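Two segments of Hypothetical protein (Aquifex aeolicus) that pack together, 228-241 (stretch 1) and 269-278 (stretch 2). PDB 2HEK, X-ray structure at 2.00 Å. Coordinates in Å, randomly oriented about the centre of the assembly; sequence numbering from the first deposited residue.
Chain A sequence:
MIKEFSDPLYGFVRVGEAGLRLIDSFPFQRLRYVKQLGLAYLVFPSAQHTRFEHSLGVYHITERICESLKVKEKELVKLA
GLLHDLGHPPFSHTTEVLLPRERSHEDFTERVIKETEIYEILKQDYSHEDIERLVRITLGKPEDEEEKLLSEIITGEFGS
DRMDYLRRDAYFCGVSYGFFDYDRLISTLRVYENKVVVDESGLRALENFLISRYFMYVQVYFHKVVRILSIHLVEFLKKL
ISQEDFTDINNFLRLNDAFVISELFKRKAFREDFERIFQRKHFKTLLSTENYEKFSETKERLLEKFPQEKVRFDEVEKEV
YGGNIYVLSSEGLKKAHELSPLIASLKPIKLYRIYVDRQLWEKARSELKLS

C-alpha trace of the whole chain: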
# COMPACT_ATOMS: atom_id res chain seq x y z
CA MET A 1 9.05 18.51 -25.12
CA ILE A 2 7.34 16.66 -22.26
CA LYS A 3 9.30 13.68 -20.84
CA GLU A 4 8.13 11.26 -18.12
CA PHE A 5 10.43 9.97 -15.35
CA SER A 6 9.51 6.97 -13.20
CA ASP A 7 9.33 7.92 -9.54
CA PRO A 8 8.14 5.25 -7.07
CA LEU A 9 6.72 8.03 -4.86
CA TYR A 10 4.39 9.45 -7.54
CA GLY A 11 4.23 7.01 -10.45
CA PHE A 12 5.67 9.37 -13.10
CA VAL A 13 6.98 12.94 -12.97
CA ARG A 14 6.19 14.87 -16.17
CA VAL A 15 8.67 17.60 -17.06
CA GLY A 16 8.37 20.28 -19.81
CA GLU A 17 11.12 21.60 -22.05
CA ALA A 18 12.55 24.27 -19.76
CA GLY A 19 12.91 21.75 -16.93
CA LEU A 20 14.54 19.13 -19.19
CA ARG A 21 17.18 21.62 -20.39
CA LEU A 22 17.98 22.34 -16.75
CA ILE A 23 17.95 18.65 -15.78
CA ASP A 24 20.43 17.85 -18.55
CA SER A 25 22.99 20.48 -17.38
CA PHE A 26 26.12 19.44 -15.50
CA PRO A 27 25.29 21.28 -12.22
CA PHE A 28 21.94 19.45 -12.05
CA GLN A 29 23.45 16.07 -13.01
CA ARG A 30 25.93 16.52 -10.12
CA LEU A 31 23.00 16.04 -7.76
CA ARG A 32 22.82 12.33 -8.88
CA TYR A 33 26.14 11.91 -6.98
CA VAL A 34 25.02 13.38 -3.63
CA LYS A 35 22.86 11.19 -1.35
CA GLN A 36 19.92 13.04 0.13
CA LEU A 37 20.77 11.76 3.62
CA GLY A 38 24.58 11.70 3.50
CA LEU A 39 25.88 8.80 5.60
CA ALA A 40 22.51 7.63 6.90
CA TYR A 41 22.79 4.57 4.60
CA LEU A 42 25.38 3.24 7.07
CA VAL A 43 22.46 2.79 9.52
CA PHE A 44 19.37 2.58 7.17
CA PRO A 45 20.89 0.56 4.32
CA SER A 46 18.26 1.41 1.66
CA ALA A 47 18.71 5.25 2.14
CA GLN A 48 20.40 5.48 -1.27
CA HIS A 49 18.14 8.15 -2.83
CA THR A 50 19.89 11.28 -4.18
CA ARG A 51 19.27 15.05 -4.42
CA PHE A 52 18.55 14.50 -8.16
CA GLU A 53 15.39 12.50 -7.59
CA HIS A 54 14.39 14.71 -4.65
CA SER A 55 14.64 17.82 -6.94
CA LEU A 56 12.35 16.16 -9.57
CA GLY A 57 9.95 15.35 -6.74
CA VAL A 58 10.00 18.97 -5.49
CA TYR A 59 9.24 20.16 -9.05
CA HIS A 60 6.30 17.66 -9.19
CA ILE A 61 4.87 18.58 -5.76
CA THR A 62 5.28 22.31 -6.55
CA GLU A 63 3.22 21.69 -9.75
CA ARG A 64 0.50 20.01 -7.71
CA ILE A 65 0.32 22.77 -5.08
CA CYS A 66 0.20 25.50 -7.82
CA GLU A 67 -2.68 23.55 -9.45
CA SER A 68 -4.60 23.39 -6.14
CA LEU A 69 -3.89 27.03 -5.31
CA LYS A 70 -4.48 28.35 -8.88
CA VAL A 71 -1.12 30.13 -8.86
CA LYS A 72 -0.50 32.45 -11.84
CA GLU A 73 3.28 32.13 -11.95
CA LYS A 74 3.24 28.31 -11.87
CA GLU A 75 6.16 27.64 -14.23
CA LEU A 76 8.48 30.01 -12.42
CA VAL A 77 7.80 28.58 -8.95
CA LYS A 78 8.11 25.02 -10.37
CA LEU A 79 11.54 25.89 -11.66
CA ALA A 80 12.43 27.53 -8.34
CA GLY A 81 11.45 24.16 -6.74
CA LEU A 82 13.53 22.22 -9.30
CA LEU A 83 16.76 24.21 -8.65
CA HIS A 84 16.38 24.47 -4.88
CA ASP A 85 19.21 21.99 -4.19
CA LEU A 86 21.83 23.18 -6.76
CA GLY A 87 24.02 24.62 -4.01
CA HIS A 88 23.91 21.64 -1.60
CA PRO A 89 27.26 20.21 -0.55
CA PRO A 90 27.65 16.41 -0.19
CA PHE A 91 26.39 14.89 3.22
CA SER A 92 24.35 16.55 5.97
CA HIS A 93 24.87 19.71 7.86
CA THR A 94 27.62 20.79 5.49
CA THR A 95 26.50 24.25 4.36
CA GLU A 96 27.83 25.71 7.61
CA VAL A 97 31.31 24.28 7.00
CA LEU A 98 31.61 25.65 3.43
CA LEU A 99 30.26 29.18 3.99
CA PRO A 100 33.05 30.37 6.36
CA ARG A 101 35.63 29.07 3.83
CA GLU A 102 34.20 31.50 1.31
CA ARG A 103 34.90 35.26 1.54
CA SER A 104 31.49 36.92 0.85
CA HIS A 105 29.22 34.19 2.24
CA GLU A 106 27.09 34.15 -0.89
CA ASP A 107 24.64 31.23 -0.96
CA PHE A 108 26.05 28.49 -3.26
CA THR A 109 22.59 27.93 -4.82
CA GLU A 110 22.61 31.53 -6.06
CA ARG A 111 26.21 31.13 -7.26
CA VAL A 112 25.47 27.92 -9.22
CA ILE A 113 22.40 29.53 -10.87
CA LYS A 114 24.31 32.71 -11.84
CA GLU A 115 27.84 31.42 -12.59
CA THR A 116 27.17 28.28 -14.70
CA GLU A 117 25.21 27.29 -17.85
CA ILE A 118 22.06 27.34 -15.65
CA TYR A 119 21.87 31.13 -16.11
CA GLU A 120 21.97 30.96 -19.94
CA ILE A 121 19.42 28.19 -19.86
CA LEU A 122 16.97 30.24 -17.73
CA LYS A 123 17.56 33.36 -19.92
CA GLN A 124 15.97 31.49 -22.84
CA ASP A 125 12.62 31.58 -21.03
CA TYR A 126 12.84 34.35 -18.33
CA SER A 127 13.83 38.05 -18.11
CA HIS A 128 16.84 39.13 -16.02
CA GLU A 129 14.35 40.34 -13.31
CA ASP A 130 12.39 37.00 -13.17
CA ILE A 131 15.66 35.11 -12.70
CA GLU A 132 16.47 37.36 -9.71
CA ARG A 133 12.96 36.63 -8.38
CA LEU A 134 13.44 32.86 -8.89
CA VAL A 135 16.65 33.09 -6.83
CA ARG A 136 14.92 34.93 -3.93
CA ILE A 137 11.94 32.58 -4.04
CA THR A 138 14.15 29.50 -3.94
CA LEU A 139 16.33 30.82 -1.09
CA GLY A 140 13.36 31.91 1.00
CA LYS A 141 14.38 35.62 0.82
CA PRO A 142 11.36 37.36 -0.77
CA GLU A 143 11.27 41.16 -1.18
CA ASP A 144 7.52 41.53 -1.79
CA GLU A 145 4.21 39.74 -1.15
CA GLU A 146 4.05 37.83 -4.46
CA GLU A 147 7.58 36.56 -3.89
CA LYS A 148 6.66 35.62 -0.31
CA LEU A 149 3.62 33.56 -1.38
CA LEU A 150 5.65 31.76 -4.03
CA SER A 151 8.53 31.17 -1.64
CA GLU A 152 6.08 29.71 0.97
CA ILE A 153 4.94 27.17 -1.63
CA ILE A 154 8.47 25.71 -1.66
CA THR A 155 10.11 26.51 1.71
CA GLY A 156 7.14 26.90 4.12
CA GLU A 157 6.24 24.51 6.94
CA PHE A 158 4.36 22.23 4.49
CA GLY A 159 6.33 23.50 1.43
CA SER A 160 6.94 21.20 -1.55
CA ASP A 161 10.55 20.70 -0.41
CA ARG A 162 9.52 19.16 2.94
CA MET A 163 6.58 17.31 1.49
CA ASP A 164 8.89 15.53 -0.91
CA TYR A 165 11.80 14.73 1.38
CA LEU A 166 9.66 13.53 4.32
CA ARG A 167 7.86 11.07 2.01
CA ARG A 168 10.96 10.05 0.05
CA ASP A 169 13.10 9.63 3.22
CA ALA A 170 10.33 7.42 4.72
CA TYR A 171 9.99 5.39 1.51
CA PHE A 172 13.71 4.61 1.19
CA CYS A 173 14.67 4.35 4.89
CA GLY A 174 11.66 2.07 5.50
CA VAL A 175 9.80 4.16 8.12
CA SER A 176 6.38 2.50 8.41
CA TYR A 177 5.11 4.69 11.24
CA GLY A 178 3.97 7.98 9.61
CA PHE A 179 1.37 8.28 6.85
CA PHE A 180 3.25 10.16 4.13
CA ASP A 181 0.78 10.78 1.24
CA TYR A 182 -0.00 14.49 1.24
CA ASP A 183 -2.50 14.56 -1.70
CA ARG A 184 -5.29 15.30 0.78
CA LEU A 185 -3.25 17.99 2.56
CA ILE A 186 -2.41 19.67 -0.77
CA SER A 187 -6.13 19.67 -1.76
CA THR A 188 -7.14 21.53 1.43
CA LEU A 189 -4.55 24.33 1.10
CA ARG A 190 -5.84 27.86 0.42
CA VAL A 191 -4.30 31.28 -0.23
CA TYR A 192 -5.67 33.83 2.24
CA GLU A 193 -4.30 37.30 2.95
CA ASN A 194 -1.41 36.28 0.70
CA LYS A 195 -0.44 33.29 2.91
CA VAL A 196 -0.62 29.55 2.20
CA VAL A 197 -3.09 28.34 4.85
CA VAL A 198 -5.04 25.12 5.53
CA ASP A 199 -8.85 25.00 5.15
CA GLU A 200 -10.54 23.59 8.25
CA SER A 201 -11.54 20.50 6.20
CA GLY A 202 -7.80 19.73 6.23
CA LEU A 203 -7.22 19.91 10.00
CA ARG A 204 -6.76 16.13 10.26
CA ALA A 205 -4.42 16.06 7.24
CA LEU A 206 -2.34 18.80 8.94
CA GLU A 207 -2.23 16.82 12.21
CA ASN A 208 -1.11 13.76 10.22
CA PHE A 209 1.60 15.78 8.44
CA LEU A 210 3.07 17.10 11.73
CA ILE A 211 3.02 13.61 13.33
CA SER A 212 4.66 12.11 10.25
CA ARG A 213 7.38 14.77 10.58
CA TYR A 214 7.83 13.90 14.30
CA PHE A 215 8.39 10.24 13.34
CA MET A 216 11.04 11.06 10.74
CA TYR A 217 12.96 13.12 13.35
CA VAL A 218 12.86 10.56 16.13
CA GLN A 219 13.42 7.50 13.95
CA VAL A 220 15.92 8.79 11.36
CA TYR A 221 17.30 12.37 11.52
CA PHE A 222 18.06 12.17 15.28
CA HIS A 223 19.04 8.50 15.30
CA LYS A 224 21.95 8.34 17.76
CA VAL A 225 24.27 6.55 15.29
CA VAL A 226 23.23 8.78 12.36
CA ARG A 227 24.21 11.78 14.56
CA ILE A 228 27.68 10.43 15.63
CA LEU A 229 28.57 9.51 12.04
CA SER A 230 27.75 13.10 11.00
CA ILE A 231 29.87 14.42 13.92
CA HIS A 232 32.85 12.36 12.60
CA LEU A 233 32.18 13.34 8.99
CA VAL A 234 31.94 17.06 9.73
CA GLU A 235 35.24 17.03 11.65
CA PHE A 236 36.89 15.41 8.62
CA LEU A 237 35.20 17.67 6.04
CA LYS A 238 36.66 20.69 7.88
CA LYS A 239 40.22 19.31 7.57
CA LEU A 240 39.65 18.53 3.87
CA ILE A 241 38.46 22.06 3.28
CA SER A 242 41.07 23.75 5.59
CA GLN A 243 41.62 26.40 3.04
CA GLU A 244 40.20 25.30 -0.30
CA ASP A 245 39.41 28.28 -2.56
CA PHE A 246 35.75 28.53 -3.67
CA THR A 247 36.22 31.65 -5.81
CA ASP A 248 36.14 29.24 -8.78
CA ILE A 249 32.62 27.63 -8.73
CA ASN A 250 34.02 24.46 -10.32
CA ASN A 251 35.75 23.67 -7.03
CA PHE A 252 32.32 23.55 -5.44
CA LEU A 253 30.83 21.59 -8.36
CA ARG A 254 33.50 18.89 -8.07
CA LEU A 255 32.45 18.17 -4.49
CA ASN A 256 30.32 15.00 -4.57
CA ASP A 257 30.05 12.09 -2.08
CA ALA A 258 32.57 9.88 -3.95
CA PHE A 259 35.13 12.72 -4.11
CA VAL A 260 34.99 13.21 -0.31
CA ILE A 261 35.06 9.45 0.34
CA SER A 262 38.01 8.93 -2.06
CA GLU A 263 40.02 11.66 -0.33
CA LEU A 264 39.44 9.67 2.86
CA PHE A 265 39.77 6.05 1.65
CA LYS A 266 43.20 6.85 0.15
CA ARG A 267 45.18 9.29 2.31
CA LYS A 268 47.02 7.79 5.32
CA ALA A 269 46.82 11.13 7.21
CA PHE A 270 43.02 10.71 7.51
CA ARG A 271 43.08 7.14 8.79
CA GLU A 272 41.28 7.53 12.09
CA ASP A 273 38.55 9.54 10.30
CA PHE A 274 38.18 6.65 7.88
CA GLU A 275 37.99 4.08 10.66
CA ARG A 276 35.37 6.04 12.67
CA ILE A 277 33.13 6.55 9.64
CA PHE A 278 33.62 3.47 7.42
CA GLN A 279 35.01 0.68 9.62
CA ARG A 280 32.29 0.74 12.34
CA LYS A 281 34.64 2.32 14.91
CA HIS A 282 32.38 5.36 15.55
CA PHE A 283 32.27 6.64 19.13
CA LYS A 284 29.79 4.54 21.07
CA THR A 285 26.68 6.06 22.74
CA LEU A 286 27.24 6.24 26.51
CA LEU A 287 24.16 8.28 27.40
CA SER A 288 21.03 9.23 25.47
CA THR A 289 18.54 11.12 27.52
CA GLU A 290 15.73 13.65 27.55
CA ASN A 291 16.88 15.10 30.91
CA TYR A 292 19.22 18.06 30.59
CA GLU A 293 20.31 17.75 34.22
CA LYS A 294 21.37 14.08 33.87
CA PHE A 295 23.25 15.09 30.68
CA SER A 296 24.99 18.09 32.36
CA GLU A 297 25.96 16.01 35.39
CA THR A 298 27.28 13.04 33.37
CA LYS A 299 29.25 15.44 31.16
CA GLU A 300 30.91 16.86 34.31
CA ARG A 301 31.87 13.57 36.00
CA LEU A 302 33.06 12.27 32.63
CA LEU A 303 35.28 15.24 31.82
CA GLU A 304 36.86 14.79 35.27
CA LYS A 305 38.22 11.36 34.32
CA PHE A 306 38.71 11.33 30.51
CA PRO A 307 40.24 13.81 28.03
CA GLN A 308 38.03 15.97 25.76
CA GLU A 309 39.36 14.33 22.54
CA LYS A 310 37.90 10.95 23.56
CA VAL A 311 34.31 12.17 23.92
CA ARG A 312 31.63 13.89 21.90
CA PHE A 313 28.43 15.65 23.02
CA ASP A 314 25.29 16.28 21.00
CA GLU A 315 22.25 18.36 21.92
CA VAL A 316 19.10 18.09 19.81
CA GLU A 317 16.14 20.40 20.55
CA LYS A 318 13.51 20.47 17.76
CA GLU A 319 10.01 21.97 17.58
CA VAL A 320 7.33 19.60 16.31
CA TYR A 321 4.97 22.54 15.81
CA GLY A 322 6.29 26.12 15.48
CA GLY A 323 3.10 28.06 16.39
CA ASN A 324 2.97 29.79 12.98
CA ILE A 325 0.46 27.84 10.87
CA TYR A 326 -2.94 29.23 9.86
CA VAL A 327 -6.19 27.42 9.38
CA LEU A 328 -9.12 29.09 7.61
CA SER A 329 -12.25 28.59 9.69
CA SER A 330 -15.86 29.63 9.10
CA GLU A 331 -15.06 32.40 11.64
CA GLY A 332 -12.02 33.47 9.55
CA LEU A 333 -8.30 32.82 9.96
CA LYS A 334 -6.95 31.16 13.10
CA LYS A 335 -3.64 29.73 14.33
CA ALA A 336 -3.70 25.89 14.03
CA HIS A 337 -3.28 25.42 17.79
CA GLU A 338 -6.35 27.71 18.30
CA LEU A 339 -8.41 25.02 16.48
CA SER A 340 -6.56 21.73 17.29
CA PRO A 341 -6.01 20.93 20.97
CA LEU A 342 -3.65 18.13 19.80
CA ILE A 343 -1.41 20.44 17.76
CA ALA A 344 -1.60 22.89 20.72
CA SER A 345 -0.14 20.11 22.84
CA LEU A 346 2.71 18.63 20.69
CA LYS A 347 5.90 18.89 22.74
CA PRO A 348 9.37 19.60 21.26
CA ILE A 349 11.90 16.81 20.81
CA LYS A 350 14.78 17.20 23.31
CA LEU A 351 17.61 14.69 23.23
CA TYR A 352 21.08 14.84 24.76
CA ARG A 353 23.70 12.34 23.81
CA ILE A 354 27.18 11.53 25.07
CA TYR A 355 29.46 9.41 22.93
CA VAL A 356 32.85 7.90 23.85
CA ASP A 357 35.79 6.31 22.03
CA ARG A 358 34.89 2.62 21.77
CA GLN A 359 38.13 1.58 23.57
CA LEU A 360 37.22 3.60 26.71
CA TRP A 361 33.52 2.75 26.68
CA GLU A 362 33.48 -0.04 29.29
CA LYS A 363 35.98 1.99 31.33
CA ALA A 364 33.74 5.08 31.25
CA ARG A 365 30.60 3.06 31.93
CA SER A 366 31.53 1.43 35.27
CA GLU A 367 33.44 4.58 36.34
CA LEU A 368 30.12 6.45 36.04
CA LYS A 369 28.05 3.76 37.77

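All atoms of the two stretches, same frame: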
# COMPACT_ATOMS: atom_id res chain seq x y z
N ILE A 228 26.20 10.58 15.39
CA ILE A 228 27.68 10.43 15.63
C ILE A 228 28.50 10.29 14.33
O ILE A 228 29.60 10.86 14.19
CB ILE A 228 28.05 9.33 16.71
CG1 ILE A 228 29.55 9.36 17.09
CG2 ILE A 228 27.63 7.90 16.29
CD1 ILE A 228 29.99 10.69 17.78
N LEU A 229 27.95 9.56 13.36
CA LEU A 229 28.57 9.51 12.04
C LEU A 229 28.74 10.91 11.43
O LEU A 229 29.78 11.23 10.87
CB LEU A 229 27.77 8.59 11.10
CG LEU A 229 27.80 7.10 11.51
CD1 LEU A 229 26.77 6.25 10.70
CD2 LEU A 229 29.22 6.52 11.36
N SER A 230 27.71 11.74 11.53
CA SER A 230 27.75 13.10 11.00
C SER A 230 28.77 13.96 11.76
O SER A 230 29.47 14.77 11.16
CB SER A 230 26.36 13.74 11.07
OG SER A 230 26.39 15.05 10.53
N ILE A 231 28.84 13.77 13.08
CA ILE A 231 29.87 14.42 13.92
C ILE A 231 31.28 14.07 13.41
O ILE A 231 32.05 14.97 13.13
CB ILE A 231 29.66 14.11 15.41
CG1 ILE A 231 28.39 14.81 15.93
CG2 ILE A 231 30.85 14.54 16.27
CD1 ILE A 231 27.97 14.30 17.28
N HIS A 232 31.57 12.78 13.21
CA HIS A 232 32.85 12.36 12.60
C HIS A 232 33.08 12.91 11.20
O HIS A 232 34.17 13.40 10.90
CB HIS A 232 33.02 10.83 12.60
CG HIS A 232 33.04 10.22 13.96
ND1 HIS A 232 33.81 10.72 14.99
CD2 HIS A 232 32.41 9.12 14.46
CE1 HIS A 232 33.63 9.98 16.07
NE2 HIS A 232 32.79 9.00 15.77
N LEU A 233 32.06 12.86 10.35
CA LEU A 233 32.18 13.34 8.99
C LEU A 233 32.49 14.84 8.95
O LEU A 233 33.36 15.29 8.19
CB LEU A 233 30.91 13.05 8.18
CG LEU A 233 31.24 13.62 6.81
CD1 LEU A 233 31.70 12.60 5.79
CD2 LEU A 233 30.11 14.42 6.29
N VAL A 234 31.78 15.61 9.76
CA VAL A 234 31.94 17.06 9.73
C VAL A 234 33.35 17.47 10.22
O VAL A 234 33.99 18.37 9.66
CB VAL A 234 30.75 17.77 10.43
CG1 VAL A 234 31.06 19.21 10.68
CG2 VAL A 234 29.49 17.65 9.55
N GLU A 235 33.87 16.78 11.22
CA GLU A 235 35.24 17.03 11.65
C GLU A 235 36.23 16.82 10.50
O GLU A 235 37.12 17.66 10.26
CB GLU A 235 35.60 16.16 12.85
CG GLU A 235 34.90 16.63 14.11
CD GLU A 235 35.10 15.71 15.30
OE1 GLU A 235 35.98 14.83 15.25
OE2 GLU A 235 34.36 15.89 16.29
N PHE A 236 36.06 15.70 9.77
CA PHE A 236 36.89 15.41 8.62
C PHE A 236 36.72 16.44 7.51
O PHE A 236 37.70 16.98 7.01
CB PHE A 236 36.63 14.02 8.07
CG PHE A 236 37.18 13.80 6.67
CD1 PHE A 236 38.56 13.86 6.44
CD2 PHE A 236 36.33 13.54 5.60
CE1 PHE A 236 39.08 13.69 5.17
CE2 PHE A 236 36.84 13.35 4.33
CZ PHE A 236 38.21 13.42 4.11
N LEU A 237 35.47 16.74 7.14
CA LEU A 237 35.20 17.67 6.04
C LEU A 237 35.90 19.01 6.25
O LEU A 237 36.41 19.60 5.29
CB LEU A 237 33.70 17.84 5.78
CG LEU A 237 33.35 18.74 4.57
CD1 LEU A 237 34.02 18.30 3.26
CD2 LEU A 237 31.85 18.86 4.37
N LYS A 238 35.95 19.47 7.50
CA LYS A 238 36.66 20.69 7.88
C LYS A 238 38.17 20.64 7.60
O LYS A 238 38.74 21.62 7.12
CB LYS A 238 36.42 21.02 9.36
CG LYS A 238 35.12 21.75 9.60
CD LYS A 238 34.79 21.80 11.08
CE LYS A 238 33.31 22.14 11.31
NZ LYS A 238 32.83 21.82 12.70
N LYS A 239 38.81 19.52 7.90
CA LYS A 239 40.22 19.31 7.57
C LYS A 239 40.44 19.33 6.06
O LYS A 239 41.38 19.95 5.57
CB LYS A 239 40.74 18.00 8.16
CG LYS A 239 40.69 17.94 9.67
CD LYS A 239 41.57 16.84 10.24
CE LYS A 239 40.99 15.45 10.02
NZ LYS A 239 42.02 14.39 10.26
N LEU A 240 39.57 18.63 5.34
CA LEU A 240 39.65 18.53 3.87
C LEU A 240 39.44 19.87 3.21
O LEU A 240 39.99 20.12 2.14
CB LEU A 240 38.57 17.55 3.37
CG LEU A 240 38.74 17.05 1.93
CD1 LEU A 240 39.78 15.95 1.86
CD2 LEU A 240 37.41 16.58 1.39
N ILE A 241 38.65 20.73 3.85
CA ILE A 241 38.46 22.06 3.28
C ILE A 241 39.11 23.09 4.17
O ILE A 241 38.52 24.15 4.42
CB ILE A 241 37.00 22.40 2.99
CG1 ILE A 241 36.24 22.99 4.18
CG2 ILE A 241 36.26 21.18 2.46
CD1 ILE A 241 34.90 23.59 3.82
N ALA A 269 46.98 10.09 6.18
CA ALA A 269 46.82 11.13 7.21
C ALA A 269 45.45 11.06 7.89
O ALA A 269 45.33 11.27 9.10
CB ALA A 269 47.06 12.52 6.61
N PHE A 270 44.43 10.72 7.09
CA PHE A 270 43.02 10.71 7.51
C PHE A 270 42.54 9.35 7.99
O PHE A 270 41.35 9.04 7.86
CB PHE A 270 42.14 11.14 6.33
CG PHE A 270 42.41 12.52 5.81
CD1 PHE A 270 42.56 12.74 4.45
CD2 PHE A 270 42.49 13.60 6.68
CE1 PHE A 270 42.80 14.02 3.96
CE2 PHE A 270 42.74 14.89 6.20
CZ PHE A 270 42.89 15.10 4.84
N ARG A 271 43.43 8.54 8.55
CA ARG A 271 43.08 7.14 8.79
C ARG A 271 42.07 6.94 9.91
O ARG A 271 41.21 6.06 9.81
CB ARG A 271 44.32 6.28 9.02
CG ARG A 271 44.12 4.82 8.61
CD ARG A 271 43.88 4.72 7.10
NE ARG A 271 43.13 3.53 6.69
CZ ARG A 271 42.81 3.25 5.43
NH1 ARG A 271 43.17 4.07 4.46
NH2 ARG A 271 42.13 2.14 5.15
N GLU A 272 42.18 7.71 10.98
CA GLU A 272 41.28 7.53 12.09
C GLU A 272 39.88 8.04 11.75
O GLU A 272 38.91 7.47 12.21
CB GLU A 272 41.83 8.11 13.39
CG GLU A 272 42.59 7.04 14.19
CD GLU A 272 43.28 7.57 15.43
OE1 GLU A 272 42.59 8.00 16.39
OE2 GLU A 272 44.54 7.53 15.46
N ASP A 273 39.81 9.10 10.94
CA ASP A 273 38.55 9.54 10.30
C ASP A 273 37.90 8.40 9.56
O ASP A 273 36.72 8.11 9.77
CB ASP A 273 38.82 10.66 9.29
CG ASP A 273 39.41 11.90 9.92
OD1 ASP A 273 40.60 12.19 9.64
OD2 ASP A 273 38.67 12.58 10.67
N PHE A 274 38.67 7.76 8.67
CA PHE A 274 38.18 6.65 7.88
C PHE A 274 37.66 5.53 8.75
O PHE A 274 36.59 5.00 8.50
CB PHE A 274 39.26 6.11 6.91
CG PHE A 274 38.89 4.77 6.29
CD1 PHE A 274 38.17 4.70 5.10
CD2 PHE A 274 39.24 3.57 6.91
CE1 PHE A 274 37.82 3.47 4.53
CE2 PHE A 274 38.90 2.33 6.36
CZ PHE A 274 38.18 2.28 5.17
N GLU A 275 38.41 5.17 9.78
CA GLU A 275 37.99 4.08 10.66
C GLU A 275 36.67 4.37 11.39
O GLU A 275 35.79 3.50 11.47
CB GLU A 275 39.09 3.76 11.65
CG GLU A 275 40.31 3.13 10.95
CD GLU A 275 41.45 2.79 11.88
OE1 GLU A 275 41.25 2.83 13.12
OE2 GLU A 275 42.56 2.49 11.36
N ARG A 276 36.55 5.59 11.90
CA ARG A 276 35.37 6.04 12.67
C ARG A 276 34.10 6.07 11.81
O ARG A 276 32.99 5.83 12.31
CB ARG A 276 35.62 7.44 13.22
CG ARG A 276 36.62 7.44 14.38
CD ARG A 276 37.10 8.85 14.73
NE ARG A 276 38.01 8.80 15.88
CZ ARG A 276 38.42 9.84 16.60
NH1 ARG A 276 38.01 11.07 16.32
NH2 ARG A 276 39.26 9.64 17.62
N ILE A 277 34.28 6.39 10.54
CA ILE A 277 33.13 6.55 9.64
C ILE A 277 32.81 5.25 8.89
O ILE A 277 31.65 4.87 8.81
CB ILE A 277 33.34 7.66 8.63
CG1 ILE A 277 33.49 9.01 9.33
CG2 ILE A 277 32.13 7.70 7.63
CD1 ILE A 277 34.07 10.10 8.44
N PHE A 278 33.84 4.59 8.35
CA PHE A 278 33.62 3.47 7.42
C PHE A 278 33.96 2.08 7.94
O PHE A 278 33.55 1.08 7.33
CB PHE A 278 34.34 3.75 6.11
CG PHE A 278 33.69 4.82 5.29
CD1 PHE A 278 34.38 5.98 4.97
CD2 PHE A 278 32.35 4.69 4.86
CE1 PHE A 278 33.78 6.97 4.21
CE2 PHE A 278 31.75 5.67 4.13
CZ PHE A 278 32.46 6.82 3.79
O HOH W 1 36.16 12.38 14.72

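Two helices, 228-240 and 271-278, lie side by side and run in nearly opposite directions: their axes make an angle of 157° and approach to 9.2 Å. L229, early in stretch 1, sits beside I277, late in stretch 2, with CA atoms 5.9 Å apart, while F236 faces D273, CA to CA 6.3 Å. Each helix is held by its own i to i+4 backbone hydrogen bonds, so the contact between them is made mostly by side chains. On stretch 1 these come from L229, H232, L233, E235, F236, K239 and L240, a set spaced by three and four residues as expected of one face of a helix. F270, at the N-cap position, joins D273, R276 and I277 in answering it.

The apolar contacts lie at both ends of this face. I277 covers the early turns of stretch 1: its CD1 lies 4.3 Å from L233 CB, and its CG1 lies 3.8 Å from H232 CB. A branched aliphatic chain fills such a space without needing a polar partner. L229 reaches instead to the backbone, its CD2 3.9 Å from the carbonyl O of I277. Further along, F236 and F270 form an edge-to-face aromatic pair, with centroids 5.0 Å apart and planes at 76°. F236 presents its edge, CE1 coming within 3.6 Å of F270 CG, so that the slightly positive ring hydrogens meet the electron-rich face of F270. L240 adds an apolar contact, its CD1 4.2 Å from F270 CE1.

The strongest polar link is the salt bridge between K239 and D273, in which K239 NZ donates a hydrogen bond to D273 OD1 at 2.7 Å. Lysine suits this exposed position because its long chain can carry the ammonium group across to the shorter aspartate. K239 NZ also lies near the plane of the F270 ring, 3.7 Å from F270 CD2.

R276 combines two kinds of chemistry. Its aliphatic portion packs over one face of the H232 ring: R276 CB lies 3.9 Å from the ring centroid, a CH-pi contact, and R276 CD is 3.8 Å from H232 ND1. Its guanidinium is near E235, but R276 NH1 and E235 OE1 are 4.4 Å apart, too far for a salt bridge. A water spans the gap, accepting from R276 NH1 at 2.8 Å and donating to E235 OE1 at 2.5 Å. The water oxygen is also hydrogen-bonded to H232 ND1 at 2.9 Å, so one solvent molecule ties three polar side chains together across the interface.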